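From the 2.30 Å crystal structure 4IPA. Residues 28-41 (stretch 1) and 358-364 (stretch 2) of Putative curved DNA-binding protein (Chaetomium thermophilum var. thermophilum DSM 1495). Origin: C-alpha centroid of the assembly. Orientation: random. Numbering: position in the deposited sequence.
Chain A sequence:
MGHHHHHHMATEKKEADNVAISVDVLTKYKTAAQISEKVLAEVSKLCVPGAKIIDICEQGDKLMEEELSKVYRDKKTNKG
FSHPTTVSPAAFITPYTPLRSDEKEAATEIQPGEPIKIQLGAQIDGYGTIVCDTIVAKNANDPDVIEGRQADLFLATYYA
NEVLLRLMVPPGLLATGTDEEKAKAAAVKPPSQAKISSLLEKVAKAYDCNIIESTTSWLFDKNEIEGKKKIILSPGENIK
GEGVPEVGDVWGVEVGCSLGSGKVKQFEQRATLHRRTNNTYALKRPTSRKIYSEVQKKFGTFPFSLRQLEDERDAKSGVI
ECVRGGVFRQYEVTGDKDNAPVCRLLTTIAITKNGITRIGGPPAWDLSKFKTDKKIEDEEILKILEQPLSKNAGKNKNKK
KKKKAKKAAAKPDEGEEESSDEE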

# COMPACT_ATOMS: atom_id res chain seq x y z
N LYS A 28 -8.69 -17.34 -2.55
CA LYS A 28 -7.60 -16.93 -3.44
C LYS A 28 -6.93 -15.65 -2.95
O LYS A 28 -5.71 -15.55 -2.95
CB LYS A 28 -8.11 -16.79 -4.88
CG LYS A 28 -8.37 -18.13 -5.57
CD LYS A 28 -9.19 -18.01 -6.85
CE LYS A 28 -9.33 -19.38 -7.52
NZ LYS A 28 -10.33 -19.37 -8.63
N TYR A 29 -7.74 -14.68 -2.53
CA TYR A 29 -7.22 -13.51 -1.83
C TYR A 29 -6.40 -13.96 -0.63
O TYR A 29 -5.29 -13.49 -0.42
CB TYR A 29 -8.35 -12.61 -1.35
CG TYR A 29 -8.83 -11.62 -2.37
CD1 TYR A 29 -8.01 -10.60 -2.82
CD2 TYR A 29 -10.12 -11.68 -2.87
CE1 TYR A 29 -8.45 -9.69 -3.74
CE2 TYR A 29 -10.57 -10.77 -3.80
CZ TYR A 29 -9.73 -9.78 -4.22
OH TYR A 29 -10.16 -8.87 -5.13
N LYS A 30 -6.94 -14.90 0.14
CA LYS A 30 -6.24 -15.36 1.34
C LYS A 30 -4.92 -16.07 1.03
O LYS A 30 -3.94 -15.93 1.77
CB LYS A 30 -7.13 -16.26 2.20
CG LYS A 30 -6.44 -16.79 3.45
CD LYS A 30 -6.39 -15.73 4.54
CE LYS A 30 -5.54 -16.16 5.71
NZ LYS A 30 -5.20 -15.00 6.57
N THR A 31 -4.88 -16.84 -0.05
CA THR A 31 -3.64 -17.49 -0.44
C THR A 31 -2.61 -16.43 -0.80
O THR A 31 -1.44 -16.53 -0.43
CB THR A 31 -3.82 -18.39 -1.67
OG1 THR A 31 -4.91 -19.29 -1.46
CG2 THR A 31 -2.56 -19.19 -1.90
N ALA A 32 -3.05 -15.41 -1.53
CA ALA A 32 -2.20 -14.28 -1.87
C ALA A 32 -1.67 -13.56 -0.63
O ALA A 32 -0.51 -13.20 -0.58
CB ALA A 32 -2.95 -13.32 -2.78
N ALA A 33 -2.54 -13.33 0.35
CA ALA A 33 -2.17 -12.64 1.58
C ALA A 33 -1.11 -13.40 2.37
O ALA A 33 -0.16 -12.81 2.85
CB ALA A 33 -3.40 -12.43 2.45
N GLN A 34 -1.29 -14.70 2.51
CA GLN A 34 -0.33 -15.50 3.25
C GLN A 34 1.03 -15.43 2.57
O GLN A 34 2.05 -15.32 3.23
CB GLN A 34 -0.80 -16.95 3.37
CG GLN A 34 -1.95 -17.16 4.35
CD GLN A 34 -2.36 -18.63 4.44
OE1 GLN A 34 -2.95 -19.19 3.51
NE2 GLN A 34 -2.04 -19.26 5.56
N ILE A 35 1.05 -15.48 1.24
CA ILE A 35 2.31 -15.33 0.53
C ILE A 35 2.90 -13.94 0.76
O ILE A 35 4.08 -13.81 1.06
CB ILE A 35 2.19 -15.60 -0.99
CG1 ILE A 35 2.06 -17.10 -1.27
CG2 ILE A 35 3.43 -15.08 -1.71
CD1 ILE A 35 1.73 -17.46 -2.72
N SER A 36 2.08 -12.90 0.63
CA SER A 36 2.60 -11.53 0.76
C SER A 36 3.13 -11.30 2.16
O SER A 36 4.17 -10.69 2.33
CB SER A 36 1.53 -10.48 0.45
OG SER A 36 0.83 -10.81 -0.73
N GLU A 37 2.42 -11.78 3.18
CA GLU A 37 2.86 -11.56 4.55
C GLU A 37 4.15 -12.31 4.85
O GLU A 37 5.00 -11.80 5.58
CB GLU A 37 1.76 -11.91 5.56
CG GLU A 37 0.54 -10.98 5.48
CD GLU A 37 -0.55 -11.35 6.49
OE1 GLU A 37 -0.44 -12.42 7.12
OE2 GLU A 37 -1.52 -10.56 6.65
N LYS A 38 4.30 -13.50 4.28
CA LYS A 38 5.52 -14.28 4.47
C LYS A 38 6.72 -13.63 3.77
O LYS A 38 7.81 -13.57 4.33
CB LYS A 38 5.33 -15.73 4.02
CG LYS A 38 6.64 -16.50 3.83
CD LYS A 38 6.41 -18.01 3.81
CE LYS A 38 5.80 -18.49 5.14
NZ LYS A 38 5.53 -19.97 5.21
N VAL A 39 6.52 -13.13 2.55
CA VAL A 39 7.60 -12.43 1.85
C VAL A 39 7.93 -11.11 2.55
O VAL A 39 9.09 -10.70 2.61
CB VAL A 39 7.29 -12.16 0.36
CG1 VAL A 39 8.41 -11.35 -0.27
CG2 VAL A 39 7.08 -13.49 -0.40
N LEU A 40 6.90 -10.46 3.09
CA LEU A 40 7.10 -9.20 3.79
C LEU A 40 7.98 -9.41 5.02
O LEU A 40 8.80 -8.57 5.36
CB LEU A 40 5.77 -8.60 4.23
CG LEU A 40 5.91 -7.44 5.22
CD1 LEU A 40 6.50 -6.22 4.49
CD2 LEU A 40 4.55 -7.11 5.86
N ALA A 41 7.79 -10.54 5.69
CA ALA A 41 8.53 -10.80 6.91
C ALA A 41 9.99 -11.11 6.57
O ALA A 41 10.89 -10.60 7.23
CB ALA A 41 7.91 -11.95 7.69
N ARG A 358 -9.04 -8.19 7.93
CA ARG A 358 -7.75 -7.89 7.31
C ARG A 358 -7.21 -9.16 6.65
O ARG A 358 -6.59 -9.98 7.31
CB ARG A 358 -6.74 -7.36 8.34
CG ARG A 358 -7.26 -6.22 9.21
CD ARG A 358 -6.17 -5.64 10.15
NE ARG A 358 -6.79 -5.05 11.35
CZ ARG A 358 -6.47 -3.87 11.87
NH1 ARG A 358 -5.54 -3.11 11.32
NH2 ARG A 358 -7.10 -3.44 12.97
N ILE A 359 -7.46 -9.32 5.36
CA ILE A 359 -7.00 -10.52 4.67
C ILE A 359 -5.48 -10.56 4.70
O ILE A 359 -4.87 -11.59 4.99
CB ILE A 359 -7.43 -10.50 3.19
CG1 ILE A 359 -8.90 -10.10 3.07
CG2 ILE A 359 -7.15 -11.84 2.53
CD1 ILE A 359 -9.33 -9.87 1.62
N GLY A 360 -4.88 -9.42 4.40
CA GLY A 360 -3.44 -9.31 4.25
C GLY A 360 -2.95 -7.92 4.60
O GLY A 360 -3.44 -6.91 4.08
N GLY A 361 -1.98 -7.86 5.50
CA GLY A 361 -1.43 -6.59 5.89
C GLY A 361 -0.21 -6.80 6.72
O GLY A 361 0.23 -7.94 6.93
N PRO A 362 0.35 -5.70 7.23
CA PRO A 362 1.53 -5.66 8.09
C PRO A 362 1.22 -6.27 9.45
O PRO A 362 0.04 -6.31 9.85
CB PRO A 362 1.79 -4.16 8.24
CG PRO A 362 0.41 -3.55 8.09
CD PRO A 362 -0.24 -4.37 7.02
N PRO A 363 2.26 -6.76 10.14
CA PRO A 363 2.09 -7.36 11.47
C PRO A 363 1.76 -6.27 12.46
O PRO A 363 2.33 -5.19 12.38
CB PRO A 363 3.48 -7.94 11.77
CG PRO A 363 4.42 -7.11 10.97
CD PRO A 363 3.66 -6.76 9.70
N ALA A 364 0.84 -6.54 13.38
CA ALA A 364 0.45 -5.59 14.40
C ALA A 364 1.67 -4.97 15.08
O ALA A 364 2.65 -5.65 15.35
CB ALA A 364 -0.44 -6.29 15.44
O HOH W 1 -7.33 -12.86 7.40

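Residues 28-41 form an unbroken stretch of helix, as the regular i to i+4 backbone bonds attest, from Ala32 N to Lys28 O at 3.0 Å through Ala41 N to Glu37 O at 3.1 Å. Stretch 2 is largely irregular and turns a corner at Ile359, where phi/psi of -62/-46° interrupt the extended conformations of Arg358 and Gly360. The contact is small, 359 Å² summed over both sides. Tyr29, Ala33, Glu37 and Leu40 recur every three or four residues and, with Lys30 beside Tyr29, set one side of the helix against stretch 2. Of the residues in contact, Tyr29, Ala33, Leu40 and Ile359 are among those buried.

At the start of this side, Tyr29 directs its CA-CB bond toward stretch 2 while the end of its side chain leads away, with chi1 at -86° (m). The base of the side chain therefore makes the closest side-chain approach: Tyr29 CB lies 4.1 Å from Ile359 CG2. Ile359 CD1 reaches the aromatic ring obliquely. Lys30 starts sideways, but chi2 in p bends its chain so that the end comes nearer. Its ammonium does not bond directly to stretch 2; Lys30 NZ is 3.8 Å from Ile359 O. Instead Lys30 NZ donates to water 1, at 3.1 Å from NZ to the water oxygen, and that water donates to Arg358 O at 3.0 Å. A long, flexible side chain suits this exposed position, where it can reach the backbone of stretch 2 through a single water.

Ala33 marks the tightest backbone approach, Ala33 CA lying 4.5 Å from Gly360 CA. Its methyl points toward stretch 2, with Ala33 CB 3.6 Å from Gly360 CA, 3.1 Å from Ile359 O and 3.8 Å from Ile359 CG2. The small residues on both sides permit this: an ideal CB on Gly360 would fall 2.8 Å from Ala33 CB, a clash. Ile359, which loses 102 Å² to the helix, fills the adjoining space with its branched side chain. Ser36 also points toward stretch 2, but Ser36 CB is still 6.4 Å from Gly360 CA, and Ser36 OG donates back to Ala32 O at 2.7 Å.

Glu37 supplies the direct polar link. The CA-CB bond of Glu37 points toward stretch 2, and chi1 of -67° (m) with chi2 of 180° (t) places the carboxylate beside Gly360 and Gly361. Glu37 OE2 accepts a hydrogen bond from Gly361 N at 3.0 Å with an N-H...O angle of 162°. Glu37 OE2 also packs 3.3 Å from Gly360 CA. The 3.2 Å separation of Glu37 OE2 from Gly361 O is not a second bond, since both atoms are acceptors. At Gly361, phi/psi of -170/-176° give a nearly fully extended backbone, and an ideal CB there would clash with Pro362 CD at 2.6 Å, so the absence of a side chain matters within the loop itself.

Leu40 closes the contact. With chi1 in t and chi2 in p, Leu40 CD2 lies 4.0 Å from Pro362 CA and 4.0 Å from Pro363 CD. Stretch 2 covers 40 Å² of Leu40, and an apolar side chain suits this place against prolines.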